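Long-range contacts in putative cytochrome P450 120 (Synechocystis sp., PDB 2VE3), which binds heme and retinoic acid and probably acts as a cytochrome P450 monooxygenase, inserting oxygen into an organic substrate: residues T176-L181 and K195-R200; L203-E208 and K245-L249; G61-R66 and P377-V382. All coordinates share one frame; numbering follows the deposited sequence.

How the contacts relate
Contacts 1 and 2 are buried and neighbouring. Both use helix 192-215, first against helix 170-181 and then against helix 241-272. A salt bridge between R200 of contact 1 and D246 of contact 2 ties them together, with Y177 and L249 packed beside it. Contact 3 lies on the opposite side of the chain's centre, about 33 to 35 Å away between centres. It is only partly buried and joins short helix 62-68 to a loop that leads toward the heme ligand. The chemistry differs too. Contact 1 turns on a serine hydroxyl, contact 2 on leucines flanked by an ion pair, and contact 3 on an asparagine hydrogen-bonded to a loop carbonyl.

Contact 1: residues T176-L181 and K195-R200; sequences TYIQGL and KSQRAR
S196 and G180 bring helices 170-181 and 192-215 close together. The side chain of S196 is a knob in a hole formed by T176, Y177, Q179 and G180. G180 has no side chain to block it. The short axes approach to 7.4 Å and run at 135° to each other. The hydroxyl faces two successive backbone carbonyls. S196 OG is 2.7 Å from Y177 O. The T176 O contact is shorter still, and its length is doubtful. S196 OG also makes a weak hydrogen bond to L192 O in its own helix. Beside the serine hydroxyl the packing stays dense. A199 CB sits 3.5 Å from Y177 N and 3.8 Å from Y177 CB. The Y177 ring runs alongside R200, pointing the same way, because Y177 CG is anti to its own backbone N (chi1 172°). Y177 CD1 meets R200 CB at 3.7 Å, and S196 O lies at the ring edge, near its plane. The guanidinium lies beyond the ring.

The other side is looser. T176 CG2 reaches K195 O at 3.5 Å and also brushes K195 CB. The exposed lysine chain bends at chi3 and chi4, and its end makes no close contact with the helix opposite. T176 OG1 turns back to P172 O in its own helix.

Helices 170-181 and 192-215 are probably the F and G helices of the P450 fold. Y177 and R200 both touch L249 of helix 241-272. Y177 OH bonds to L87 O of helix 82-88, R200 pairs with D246, and L181 packs on F253 and L87.

Contact 2: residues L203-E208 and K245-L249; sequences LLAELE and KDQIL
CG of E208 stands opposite its backbone N (chi1 175°), and the chain then runs out extended to meet K245. K245 bends at chi3 (-59°), which turns its end toward the glutamate. The two chains cross at a slant. K245 NZ donates to E208 OE1 at 2.7 Å in a salt bridge. OE1 accepts with its anti lone pair, on the side away from OE2. The aliphatic part of the lysine is used as well. K245 CD rests 3.6 Å from E208 CB and equally close to L204 O. E208 OE2 has a second, long and weak ion pair with K212.

Apolar side chains, mainly leucines, make up most of the rest. L204 crosses K245 at about a right angle, and L204 CD2 lies 3.7 Å from K245 CB. Helix 192-215 here passes over the start of helix 241-272 at 108°, with the short axes 10.0 Å apart. This is probably the G helix crossing the long central helix of the P450 fold. The spacing leaves room for large side chains between the two backbones. L207 points toward helix 241-272 and slides past I248 in the opposite direction, with L207 CB 3.9 Å from I248 CD1. The L207 CD1 methyl lies 4.1 Å from L249 CB. Further along, L203 CD1 and L249 CD1 touch at 4.1 Å, their side chains nearly perpendicular. D246 turns its carboxylate to R200 in a salt bridge and to N91 N, while its OD1 also lies near the L204 CD2 methyl.

Contact 3: residues G61-R66 and P377-V382; sequences GALANR and PPFAHV
N65 and F379 carry the link between helix 62-68 and the loop 377-382. The N65 side chain starts at CB, which packs 3.6 Å from F379 CB. N65 CG stands opposite its own carbonyl carbon (chi1 -68°), which aims the amide at the loop, and CG itself lies near F379 O. At the tip, N65 ND2 donates to F379 O at 3.0 Å. The bond is nearly straight, 172° at the hydrogen. The acceptor lies in the amide plane, and the donor comes almost end-on to the carbonyl. N65 ND2 also touches V382 CG2 at 3.5 Å, which comes from the opposite direction. ND2 makes a further, weak hydrogen bond to T349 OG1, at the end of helix 346-349.

F379 O has a second neighbour in the helix. A62 CA makes a CH-O contact to it at 3.5 Å. The A62 methyl packs on the P377 ring and the P378 carbonyl: A62 CB is 3.4 Å from P378 O and 3.7 Å from P377 CG. The F379 ring has N65 O over one face, and its CD2 is 3.8 Å from R66 CA. F69 meets the same ring. R66 reaches outward, and P378 CD lies at the edge of its guanidinium, 3.6 Å from NH2. L63 CD2 sits over one guanidinium face, toward its rim.

Helix 62-68 is probably the P450 B helix. The loop leads toward C391, by similarity the axial ligand of the heme iron. A single well-directed amide bond and close apolar packing therefore fix the backbone of F379, while at the exposed R66 the contact is van der Waals, against P378 CD and the F379 ring.

Contact 1: residues T176-L181 and K195-R200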
ATOM      1  N   THR A 176     -13.002  -1.256  10.544  1.00 19.26           N
ATOM      2  CA  THR A 176     -12.952  -2.410  11.442  1.00 18.73           C
ATOM      3  C   THR A 176     -12.270  -3.642  10.802  1.00 18.29           C
ATOM      4  O   THR A 176     -11.454  -4.312  11.434  1.00 18.00           O
ATOM      5  CB  THR A 176     -14.387  -2.777  11.892  1.00 18.16           C
ATOM      6  OG1 THR A 176     -15.021  -1.597  12.404  1.00 18.87           O
ATOM      7  CG2 THR A 176     -14.373  -3.842  12.958  1.00 18.23           C
ATOM      8  N   TYR A 177     -12.623  -3.941   9.556  1.00 18.16           N
ATOM      9  CA  TYR A 177     -11.972  -5.005   8.783  1.00 17.69           C
ATOM     10  C   TYR A 177     -10.435  -4.815   8.768  1.00 17.48           C
ATOM     11  O   TYR A 177      -9.687  -5.705   9.159  1.00 16.60           O
ATOM     12  CB  TYR A 177     -12.562  -5.018   7.369  1.00 17.53           C
ATOM     13  CG  TYR A 177     -11.870  -5.935   6.387  1.00 17.99           C
ATOM     14  CD1 TYR A 177     -12.094  -7.309   6.411  1.00 16.70           C
ATOM     15  CD2 TYR A 177     -10.995  -5.423   5.425  1.00 17.89           C
ATOM     16  CE1 TYR A 177     -11.456  -8.144   5.526  1.00 16.67           C
ATOM     17  CE2 TYR A 177     -10.358  -6.258   4.529  1.00 17.50           C
ATOM     18  CZ  TYR A 177     -10.584  -7.617   4.591  1.00 17.17           C
ATOM     19  OH  TYR A 177      -9.958  -8.456   3.692  1.00 17.83           O
ATOM     20  N   ILE A 178      -9.989  -3.633   8.360  1.00 17.71           N
ATOM     21  CA  ILE A 178      -8.563  -3.277   8.315  1.00 18.48           C
ATOM     22  C   ILE A 178      -7.805  -3.469   9.648  1.00 18.87           C
ATOM     23  O   ILE A 178      -6.694  -4.015   9.656  1.00 19.77           O
ATOM     24  CB  ILE A 178      -8.365  -1.841   7.765  1.00 18.64           C
ATOM     25  CG1 ILE A 178      -8.721  -1.796   6.273  1.00 19.20           C
ATOM     26  CG2 ILE A 178      -6.926  -1.348   8.006  1.00 19.16           C
ATOM     27  CD1 ILE A 178      -8.664  -0.391   5.659  1.00 18.04           C
ATOM     28  N   GLN A 179      -8.416  -3.068  10.763  1.00 19.01           N
ATOM     29  CA  GLN A 179      -7.770  -3.143  12.087  1.00 19.82           C
ATOM     30  C   GLN A 179      -7.370  -4.560  12.518  1.00 19.43           C
ATOM     31  O   GLN A 179      -6.455  -4.726  13.328  1.00 18.69           O
ATOM     32  CB  GLN A 179      -8.624  -2.451  13.164  1.00 19.42           C
ATOM     33  CG  GLN A 179      -8.450  -0.922  13.213  1.00 21.05           C
ATOM     34  CD  GLN A 179      -9.196  -0.223  14.384  1.00 22.15           C
ATOM     35  OE1 GLN A 179      -9.216   1.009  14.463  1.00 26.91           O
ATOM     36  NE2 GLN A 179      -9.780  -0.999  15.285  1.00 23.76           N
ATOM     37  N   GLY A 180      -8.029  -5.578  11.944  1.00 19.59           N
ATOM     38  CA  GLY A 180      -7.735  -6.969  12.279  1.00 19.12           C
ATOM     39  C   GLY A 180      -6.821  -7.694  11.322  1.00 19.49           C
ATOM     40  O   GLY A 180      -6.418  -8.812  11.603  1.00 19.94           O
ATOM     41  N   LEU A 181      -6.500  -7.075  10.179  1.00 20.00           N
ATOM     42  CA  LEU A 181      -5.684  -7.709   9.139  1.00 19.90           C
ATOM     43  C   LEU A 181      -4.328  -8.205   9.659  1.00 20.11           C
ATOM     44  O   LEU A 181      -3.910  -9.341   9.366  1.00 19.94           O
ATOM     45  CB  LEU A 181      -5.488  -6.763   7.940  1.00 20.41           C
ATOM     46  CG  LEU A 181      -6.578  -6.790   6.861  1.00 21.11           C
ATOM     47  CD1 LEU A 181      -6.488  -5.544   6.011  1.00 20.94           C
ATOM     48  CD2 LEU A 181      -6.514  -8.062   5.999  1.00 19.53           C
ATOM     49  N   LYS A 195     -13.733  -9.020  15.354  1.00 17.34           N
ATOM     50  CA  LYS A 195     -14.490  -7.885  14.858  1.00 18.03           C
ATOM     51  C   LYS A 195     -14.264  -7.682  13.361  1.00 17.71           C
ATOM     52  O   LYS A 195     -15.161  -7.213  12.651  1.00 18.06           O
ATOM     53  CB  LYS A 195     -14.126  -6.602  15.623  1.00 18.58           C
ATOM     54  CG  LYS A 195     -14.437  -6.637  17.114  1.00 21.81           C
ATOM     55  CD  LYS A 195     -14.549  -5.219  17.675  1.00 25.02           C
ATOM     56  CE  LYS A 195     -15.937  -4.659  17.407  1.00 28.02           C
ATOM     57  NZ  LYS A 195     -15.923  -3.248  16.920  1.00 28.60           N
ATOM     58  N   SER A 196     -13.058  -8.008  12.887  1.00 18.23           N
ATOM     59  CA  SER A 196     -12.726  -7.882  11.473  1.00 18.44           C
ATOM     60  C   SER A 196     -13.356  -9.012  10.690  1.00 17.88           C
ATOM     61  O   SER A 196     -13.716  -8.841   9.533  1.00 17.83           O
ATOM     62  CB  SER A 196     -11.206  -7.888  11.253  1.00 18.62           C
ATOM     63  OG  SER A 196     -10.668  -6.601  11.540  1.00 20.87           O
ATOM     64  N   GLN A 197     -13.464 -10.166  11.335  1.00 17.70           N
ATOM     65  CA  GLN A 197     -14.154 -11.318  10.769  1.00 18.25           C
ATOM     66  C   GLN A 197     -15.613 -11.006  10.490  1.00 18.70           C
ATOM     67  O   GLN A 197     -16.138 -11.388   9.449  1.00 18.90           O
ATOM     68  CB  GLN A 197     -14.055 -12.518  11.703  1.00 18.07           C
ATOM     69  CG  GLN A 197     -12.705 -13.170  11.715  1.00 17.67           C
ATOM     70  CD  GLN A 197     -12.681 -14.428  12.546  1.00 20.50           C
ATOM     71  OE1 GLN A 197     -12.425 -15.505  12.029  1.00 24.63           O
ATOM     72  NE2 GLN A 197     -12.951 -14.305  13.833  1.00 21.27           N
ATOM     73  N   ARG A 198     -16.246 -10.307  11.429  1.00 19.01           N
ATOM     74  CA  ARG A 198     -17.645  -9.916  11.356  1.00 19.77           C
ATOM     75  C   ARG A 198     -17.812  -8.789  10.338  1.00 19.38           C
ATOM     76  O   ARG A 198     -18.777  -8.770   9.564  1.00 19.21           O
ATOM     77  CB  ARG A 198     -18.148  -9.520  12.771  1.00 20.20           C
ATOM     78  CG  ARG A 198     -19.482  -8.752  12.826  1.00 22.93           C
ATOM     79  CD  ARG A 198     -20.709  -9.675  12.794  1.00 26.97           C
ATOM     80  NE  ARG A 198     -21.952  -8.911  12.703  1.00 29.61           N
ATOM     81  CZ  ARG A 198     -23.098  -9.387  12.225  1.00 30.66           C
ATOM     82  NH1 ARG A 198     -23.178 -10.638  11.798  1.00 30.18           N
ATOM     83  NH2 ARG A 198     -24.171  -8.604  12.175  1.00 30.60           N
ATOM     84  N   ALA A 199     -16.846  -7.875  10.324  1.00 19.21           N
ATOM     85  CA  ALA A 199     -16.783  -6.804   9.322  1.00 19.15           C
ATOM     86  C   ALA A 199     -16.738  -7.411   7.919  1.00 19.30           C
ATOM     87  O   ALA A 199     -17.498  -7.002   7.047  1.00 19.10           O
ATOM     88  CB  ALA A 199     -15.567  -5.916   9.566  1.00 18.03           C
ATOM     89  N   ARG A 200     -15.873  -8.409   7.724  1.00 19.88           N
ATOM     90  CA  ARG A 200     -15.719  -9.075   6.414  1.00 20.58           C
ATOM     91  C   ARG A 200     -17.033  -9.726   5.970  1.00 20.78           C
ATOM     92  O   ARG A 200     -17.399  -9.634   4.806  1.00 20.70           O
ATOM     93  CB  ARG A 200     -14.570 -10.094   6.440  1.00 20.08           C
ATOM     94  CG  ARG A 200     -14.778 -11.365   5.599  1.00 20.85           C
ATOM     95  CD  ARG A 200     -13.491 -12.137   5.359  1.00 20.95           C
ATOM     96  NE  ARG A 200     -13.695 -13.224   4.394  1.00 22.15           N
ATOM     97  CZ  ARG A 200     -13.377 -13.166   3.101  1.00 22.55           C
ATOM     98  NH1 ARG A 200     -12.795 -12.081   2.570  1.00 19.86           N
ATOM     99  NH2 ARG A 200     -13.636 -14.208   2.332  1.00 21.94           N
TER

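Contact 2: residues L203-E208 and K245-L249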
ATOM      1  N   LEU A 203     -19.417  -7.003   4.910  1.00 21.82           N
ATOM      2  CA  LEU A 203     -18.982  -6.410   3.647  1.00 21.49           C
ATOM      3  C   LEU A 203     -19.239  -7.319   2.453  1.00 22.78           C
ATOM      4  O   LEU A 203     -19.660  -6.839   1.406  1.00 23.05           O
ATOM      5  CB  LEU A 203     -17.494  -6.015   3.683  1.00 21.52           C
ATOM      6  CG  LEU A 203     -17.096  -4.856   4.603  1.00 18.32           C
ATOM      7  CD1 LEU A 203     -15.628  -4.927   4.963  1.00 16.68           C
ATOM      8  CD2 LEU A 203     -17.449  -3.520   3.963  1.00 18.07           C
ATOM      9  N   LEU A 204     -18.973  -8.620   2.594  1.00 23.36           N
ATOM     10  CA  LEU A 204     -19.202  -9.561   1.488  1.00 24.01           C
ATOM     11  C   LEU A 204     -20.696  -9.635   1.149  1.00 24.48           C
ATOM     12  O   LEU A 204     -21.069  -9.652  -0.027  1.00 24.71           O
ATOM     13  CB  LEU A 204     -18.664 -10.959   1.829  1.00 23.90           C
ATOM     14  CG  LEU A 204     -17.155 -11.197   1.946  1.00 23.71           C
ATOM     15  CD1 LEU A 204     -16.923 -12.606   2.487  1.00 22.76           C
ATOM     16  CD2 LEU A 204     -16.456 -11.028   0.607  1.00 23.68           C
ATOM     17  N   ALA A 205     -21.543  -9.643   2.182  1.00 24.92           N
ATOM     18  CA  ALA A 205     -22.990  -9.703   2.000  1.00 25.59           C
ATOM     19  C   ALA A 205     -23.491  -8.503   1.206  1.00 26.41           C
ATOM     20  O   ALA A 205     -24.373  -8.645   0.372  1.00 26.98           O
ATOM     21  CB  ALA A 205     -23.705  -9.815   3.352  1.00 25.32           C
ATOM     22  N   GLU A 206     -22.909  -7.332   1.456  1.00 27.62           N
ATOM     23  CA  GLU A 206     -23.196  -6.115   0.689  1.00 28.81           C
ATOM     24  C   GLU A 206     -22.660  -6.148  -0.730  1.00 29.25           C
ATOM     25  O   GLU A 206     -23.341  -5.723  -1.660  1.00 29.39           O
ATOM     26  CB  GLU A 206     -22.629  -4.875   1.393  1.00 29.09           C
ATOM     27  CG  GLU A 206     -23.401  -4.483   2.620  1.00 31.05           C
ATOM     28  CD  GLU A 206     -24.871  -4.264   2.310  1.00 33.61           C
ATOM     29  OE1 GLU A 206     -25.182  -3.252   1.637  1.00 32.79           O
ATOM     30  OE2 GLU A 206     -25.700  -5.115   2.727  1.00 33.68           O
ATOM     31  N   LEU A 207     -21.420  -6.609  -0.884  1.00 30.02           N
ATOM     32  CA  LEU A 207     -20.787  -6.651  -2.197  1.00 30.66           C
ATOM     33  C   LEU A 207     -21.515  -7.658  -3.097  1.00 30.88           C
ATOM     34  O   LEU A 207     -21.642  -7.423  -4.295  1.00 30.58           O
ATOM     35  CB  LEU A 207     -19.282  -6.965  -2.109  1.00 30.43           C
ATOM     36  CG  LEU A 207     -18.340  -6.266  -1.116  1.00 30.62           C
ATOM     37  CD1 LEU A 207     -16.916  -6.772  -1.324  1.00 30.55           C
ATOM     38  CD2 LEU A 207     -18.386  -4.729  -1.158  1.00 29.84           C
ATOM     39  N   GLU A 208     -21.989  -8.760  -2.507  1.00 31.54           N
ATOM     40  CA  GLU A 208     -22.872  -9.702  -3.201  1.00 32.61           C
ATOM     41  C   GLU A 208     -24.107  -8.980  -3.747  1.00 32.97           C
ATOM     42  O   GLU A 208     -24.453  -9.161  -4.910  1.00 32.88           O
ATOM     43  CB  GLU A 208     -23.268 -10.885  -2.306  1.00 32.31           C
ATOM     44  CG  GLU A 208     -24.288 -11.851  -2.953  1.00 32.71           C
ATOM     45  CD  GLU A 208     -24.276 -13.267  -2.377  1.00 34.10           C
ATOM     46  OE1 GLU A 208     -23.259 -13.682  -1.759  1.00 36.33           O
ATOM     47  OE2 GLU A 208     -25.285 -13.991  -2.571  1.00 35.63           O
ATOM     48  N   LYS A 245     -16.249 -11.373  -5.159  1.00 19.75           N
ATOM     49  CA  LYS A 245     -16.331 -10.632  -3.912  1.00 19.88           C
ATOM     50  C   LYS A 245     -14.972 -10.471  -3.214  1.00 19.55           C
ATOM     51  O   LYS A 245     -14.674  -9.403  -2.702  1.00 19.45           O
ATOM     52  CB  LYS A 245     -17.357 -11.276  -2.997  1.00 20.17           C
ATOM     53  CG  LYS A 245     -18.717 -11.465  -3.670  1.00 19.98           C
ATOM     54  CD  LYS A 245     -19.816 -11.778  -2.684  1.00 22.31           C
ATOM     55  CE  LYS A 245     -19.569 -13.022  -1.886  1.00 22.91           C
ATOM     56  NZ  LYS A 245     -20.729 -13.224  -0.975  1.00 24.62           N
ATOM     57  N   ASP A 246     -14.169 -11.537  -3.192  1.00 19.83           N
ATOM     58  CA  ASP A 246     -12.809 -11.496  -2.634  1.00 19.84           C
ATOM     59  C   ASP A 246     -11.902 -10.546  -3.420  1.00 20.06           C
ATOM     60  O   ASP A 246     -11.070  -9.852  -2.834  1.00 19.66           O
ATOM     61  CB  ASP A 246     -12.188 -12.894  -2.597  1.00 19.39           C
ATOM     62  CG  ASP A 246     -12.492 -13.651  -1.300  1.00 20.19           C
ATOM     63  OD1 ASP A 246     -13.293 -13.153  -0.480  1.00 20.37           O
ATOM     64  OD2 ASP A 246     -11.918 -14.748  -1.095  1.00 18.36           O
ATOM     65  N   GLN A 247     -12.071 -10.518  -4.744  1.00 19.97           N
ATOM     66  CA  GLN A 247     -11.252  -9.661  -5.610  1.00 19.44           C
ATOM     67  C   GLN A 247     -11.552  -8.158  -5.449  1.00 19.71           C
ATOM     68  O   GLN A 247     -10.619  -7.359  -5.403  1.00 18.48           O
ATOM     69  CB  GLN A 247     -11.315 -10.103  -7.090  1.00 19.67           C
ATOM     70  CG  GLN A 247     -10.771 -11.532  -7.394  1.00 18.60           C
ATOM     71  CD  GLN A 247      -9.257 -11.702  -7.201  1.00 20.03           C
ATOM     72  OE1 GLN A 247      -8.572 -10.845  -6.627  1.00 22.18           O
ATOM     73  NE2 GLN A 247      -8.732 -12.814  -7.689  1.00 18.45           N
ATOM     74  N   ILE A 248     -12.832  -7.767  -5.366  1.00 19.64           N
ATOM     75  CA  ILE A 248     -13.151  -6.355  -5.132  1.00 20.46           C
ATOM     76  C   ILE A 248     -12.824  -5.935  -3.723  1.00 19.64           C
ATOM     77  O   ILE A 248     -12.407  -4.817  -3.512  1.00 19.77           O
ATOM     78  CB  ILE A 248     -14.628  -5.918  -5.432  1.00 20.50           C
ATOM     79  CG1 ILE A 248     -15.614  -7.064  -5.197  1.00 21.14           C
ATOM     80  CG2 ILE A 248     -14.711  -5.286  -6.814  1.00 22.06           C
ATOM     81  CD1 ILE A 248     -17.106  -6.680  -5.367  1.00 21.08           C
ATOM     82  N   LEU A 249     -13.031  -6.820  -2.755  1.00 19.52           N
ATOM     83  CA  LEU A 249     -12.676  -6.486  -1.380  1.00 19.45           C
ATOM     84  C   LEU A 249     -11.180  -6.123  -1.297  1.00 19.29           C
ATOM     85  O   LEU A 249     -10.816  -5.203  -0.575  1.00 19.68           O
ATOM     86  CB  LEU A 249     -13.016  -7.635  -0.429  1.00 19.39           C
ATOM     87  CG  LEU A 249     -12.819  -7.488   1.081  1.00 19.57           C
ATOM     88  CD1 LEU A 249     -13.772  -6.462   1.666  1.00 21.97           C
ATOM     89  CD2 LEU A 249     -13.025  -8.849   1.773  1.00 20.30           C
TER

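Contact 3: residues G61-R66 and P377-V382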
ATOM      1  N   GLY A  61      17.719  -4.668   1.748  1.00 21.33           N
ATOM      2  CA  GLY A  61      18.771  -4.179   0.871  1.00 21.15           C
ATOM      3  C   GLY A  61      18.667  -4.747  -0.526  1.00 21.35           C
ATOM      4  O   GLY A  61      17.982  -5.749  -0.752  1.00 21.09           O
ATOM      5  N   ALA A  62      19.367  -4.100  -1.462  1.00 21.46           N
ATOM      6  CA  ALA A  62      19.295  -4.436  -2.886  1.00 21.83           C
ATOM      7  C   ALA A  62      19.570  -5.923  -3.177  1.00 22.03           C
ATOM      8  O   ALA A  62      18.831  -6.575  -3.915  1.00 22.34           O
ATOM      9  CB  ALA A  62      20.243  -3.543  -3.685  1.00 21.73           C
ATOM     10  N   LEU A  63      20.625  -6.457  -2.584  1.00 22.27           N
ATOM     11  CA  LEU A  63      21.055  -7.818  -2.889  1.00 22.23           C
ATOM     12  C   LEU A  63      20.106  -8.880  -2.363  1.00 22.05           C
ATOM     13  O   LEU A  63      19.861  -9.873  -3.041  1.00 22.11           O
ATOM     14  CB  LEU A  63      22.477  -8.077  -2.387  1.00 22.55           C
ATOM     15  CG  LEU A  63      23.661  -7.382  -3.076  1.00 22.77           C
ATOM     16  CD1 LEU A  63      24.861  -8.268  -2.941  1.00 24.03           C
ATOM     17  CD2 LEU A  63      23.415  -7.088  -4.550  1.00 23.64           C
ATOM     18  N   ALA A  64      19.585  -8.669  -1.156  1.00 22.32           N
ATOM     19  CA  ALA A  64      18.590  -9.565  -0.576  1.00 22.40           C
ATOM     20  C   ALA A  64      17.281  -9.509  -1.376  1.00 22.63           C
ATOM     21  O   ALA A  64      16.617 -10.538  -1.563  1.00 22.52           O
ATOM     22  CB  ALA A  64      18.354  -9.229   0.881  1.00 22.08           C
ATOM     23  N   ASN A  65      16.943  -8.314  -1.869  1.00 23.07           N
ATOM     24  CA  ASN A  65      15.771  -8.117  -2.728  1.00 23.84           C
ATOM     25  C   ASN A  65      15.955  -8.773  -4.089  1.00 24.59           C
ATOM     26  O   ASN A  65      15.009  -9.301  -4.664  1.00 24.18           O
ATOM     27  CB  ASN A  65      15.441  -6.627  -2.910  1.00 23.96           C
ATOM     28  CG  ASN A  65      14.954  -5.976  -1.636  1.00 23.42           C
ATOM     29  OD1 ASN A  65      14.575  -6.654  -0.685  1.00 24.64           O
ATOM     30  ND2 ASN A  65      14.995  -4.655  -1.597  1.00 24.51           N
ATOM     31  N   ARG A  66      17.182  -8.719  -4.597  1.00 25.33           N
ATOM     32  CA  ARG A  66      17.556  -9.399  -5.833  1.00 26.40           C
ATOM     33  C   ARG A  66      17.354 -10.912  -5.687  1.00 25.59           C
ATOM     34  O   ARG A  66      16.655 -11.529  -6.467  1.00 25.66           O
ATOM     35  CB  ARG A  66      19.016  -9.043  -6.191  1.00 26.21           C
ATOM     36  CG  ARG A  66      19.501  -9.559  -7.538  1.00 28.48           C
ATOM     37  CD  ARG A  66      20.990  -9.280  -7.751  1.00 29.32           C
ATOM     38  NE  ARG A  66      21.281  -7.863  -8.027  1.00 35.06           N
ATOM     39  CZ  ARG A  66      22.512  -7.348  -8.126  1.00 37.07           C
ATOM     40  NH1 ARG A  66      23.589  -8.124  -7.976  1.00 38.28           N
ATOM     41  NH2 ARG A  66      22.670  -6.055  -8.382  1.00 37.57           N
ATOM     42  N   PRO A 377      22.215   0.075  -7.302  1.00 32.73           N
ATOM     43  CA  PRO A 377      21.909  -1.275  -7.792  1.00 31.98           C
ATOM     44  C   PRO A 377      20.406  -1.488  -8.025  1.00 31.07           C
ATOM     45  O   PRO A 377      19.591  -0.717  -7.511  1.00 31.39           O
ATOM     46  CB  PRO A 377      22.418  -2.189  -6.668  1.00 31.99           C
ATOM     47  CG  PRO A 377      22.579  -1.308  -5.476  1.00 32.89           C
ATOM     48  CD  PRO A 377      22.949   0.036  -6.024  1.00 32.79           C
ATOM     49  N   PRO A 378      20.034  -2.482  -8.850  1.00 30.10           N
ATOM     50  CA  PRO A 378      18.619  -2.847  -8.962  1.00 29.22           C
ATOM     51  C   PRO A 378      18.009  -3.218  -7.614  1.00 28.12           C
ATOM     52  O   PRO A 378      18.711  -3.730  -6.742  1.00 27.70           O
ATOM     53  CB  PRO A 378      18.645  -4.078  -9.877  1.00 29.53           C
ATOM     54  CG  PRO A 378      19.894  -3.904 -10.697  1.00 30.36           C
ATOM     55  CD  PRO A 378      20.887  -3.271  -9.764  1.00 29.97           C
ATOM     56  N   PHE A 379      16.717  -2.940  -7.450  1.00 27.14           N
ATOM     57  CA  PHE A 379      15.946  -3.357  -6.249  1.00 26.27           C
ATOM     58  C   PHE A 379      16.301  -2.576  -4.986  1.00 25.10           C
ATOM     59  O   PHE A 379      16.171  -3.078  -3.863  1.00 24.71           O
ATOM     60  CB  PHE A 379      16.034  -4.877  -6.013  1.00 26.71           C
ATOM     61  CG  PHE A 379      15.531  -5.705  -7.169  1.00 27.24           C
ATOM     62  CD1 PHE A 379      14.178  -5.702  -7.510  1.00 28.66           C
ATOM     63  CD2 PHE A 379      16.409  -6.485  -7.918  1.00 28.88           C
ATOM     64  CE1 PHE A 379      13.703  -6.467  -8.584  1.00 28.08           C
ATOM     65  CE2 PHE A 379      15.943  -7.267  -8.998  1.00 29.15           C
ATOM     66  CZ  PHE A 379      14.589  -7.250  -9.325  1.00 28.46           C
ATOM     67  N   ALA A 380      16.708  -1.328  -5.199  1.00 23.69           N
ATOM     68  CA  ALA A 380      17.117  -0.416  -4.141  1.00 22.63           C
ATOM     69  C   ALA A 380      15.940   0.466  -3.660  1.00 21.70           C
ATOM     70  O   ALA A 380      15.858   0.863  -2.488  1.00 21.64           O
ATOM     71  CB  ALA A 380      18.275   0.447  -4.652  1.00 22.07           C
ATOM     72  N   HIS A 381      15.043   0.771  -4.592  1.00 20.94           N
ATOM     73  CA  HIS A 381      13.822   1.511  -4.337  1.00 19.79           C
ATOM     74  C   HIS A 381      12.706   0.523  -4.682  1.00 19.48           C
ATOM     75  O   HIS A 381      12.447   0.233  -5.848  1.00 19.74           O
ATOM     76  CB  HIS A 381      13.802   2.749  -5.232  1.00 19.78           C
ATOM     77  CG  HIS A 381      12.621   3.649  -5.034  1.00 18.71           C
ATOM     78  ND1 HIS A 381      12.444   4.419  -3.905  1.00 17.28           N
ATOM     79  CD2 HIS A 381      11.588   3.949  -5.853  1.00 16.99           C
ATOM     80  CE1 HIS A 381      11.336   5.123  -4.021  1.00 15.14           C
ATOM     81  NE2 HIS A 381      10.801   4.862  -5.197  1.00 17.93           N
ATOM     82  N   VAL A 382      12.091  -0.044  -3.647  1.00 18.67           N
ATOM     83  CA  VAL A 382      11.067  -1.067  -3.814  1.00 17.14           C
ATOM     84  C   VAL A 382       9.756  -0.812  -3.033  1.00 16.35           C
ATOM     85  O   VAL A 382       9.281  -1.707  -2.325  1.00 16.16           O
ATOM     86  CB  VAL A 382      11.620  -2.479  -3.495  1.00 16.86           C
ATOM     87  CG1 VAL A 382      12.616  -2.931  -4.584  1.00 17.62           C
ATOM     88  CG2 VAL A 382      12.235  -2.551  -2.075  1.00 17.78           C
TER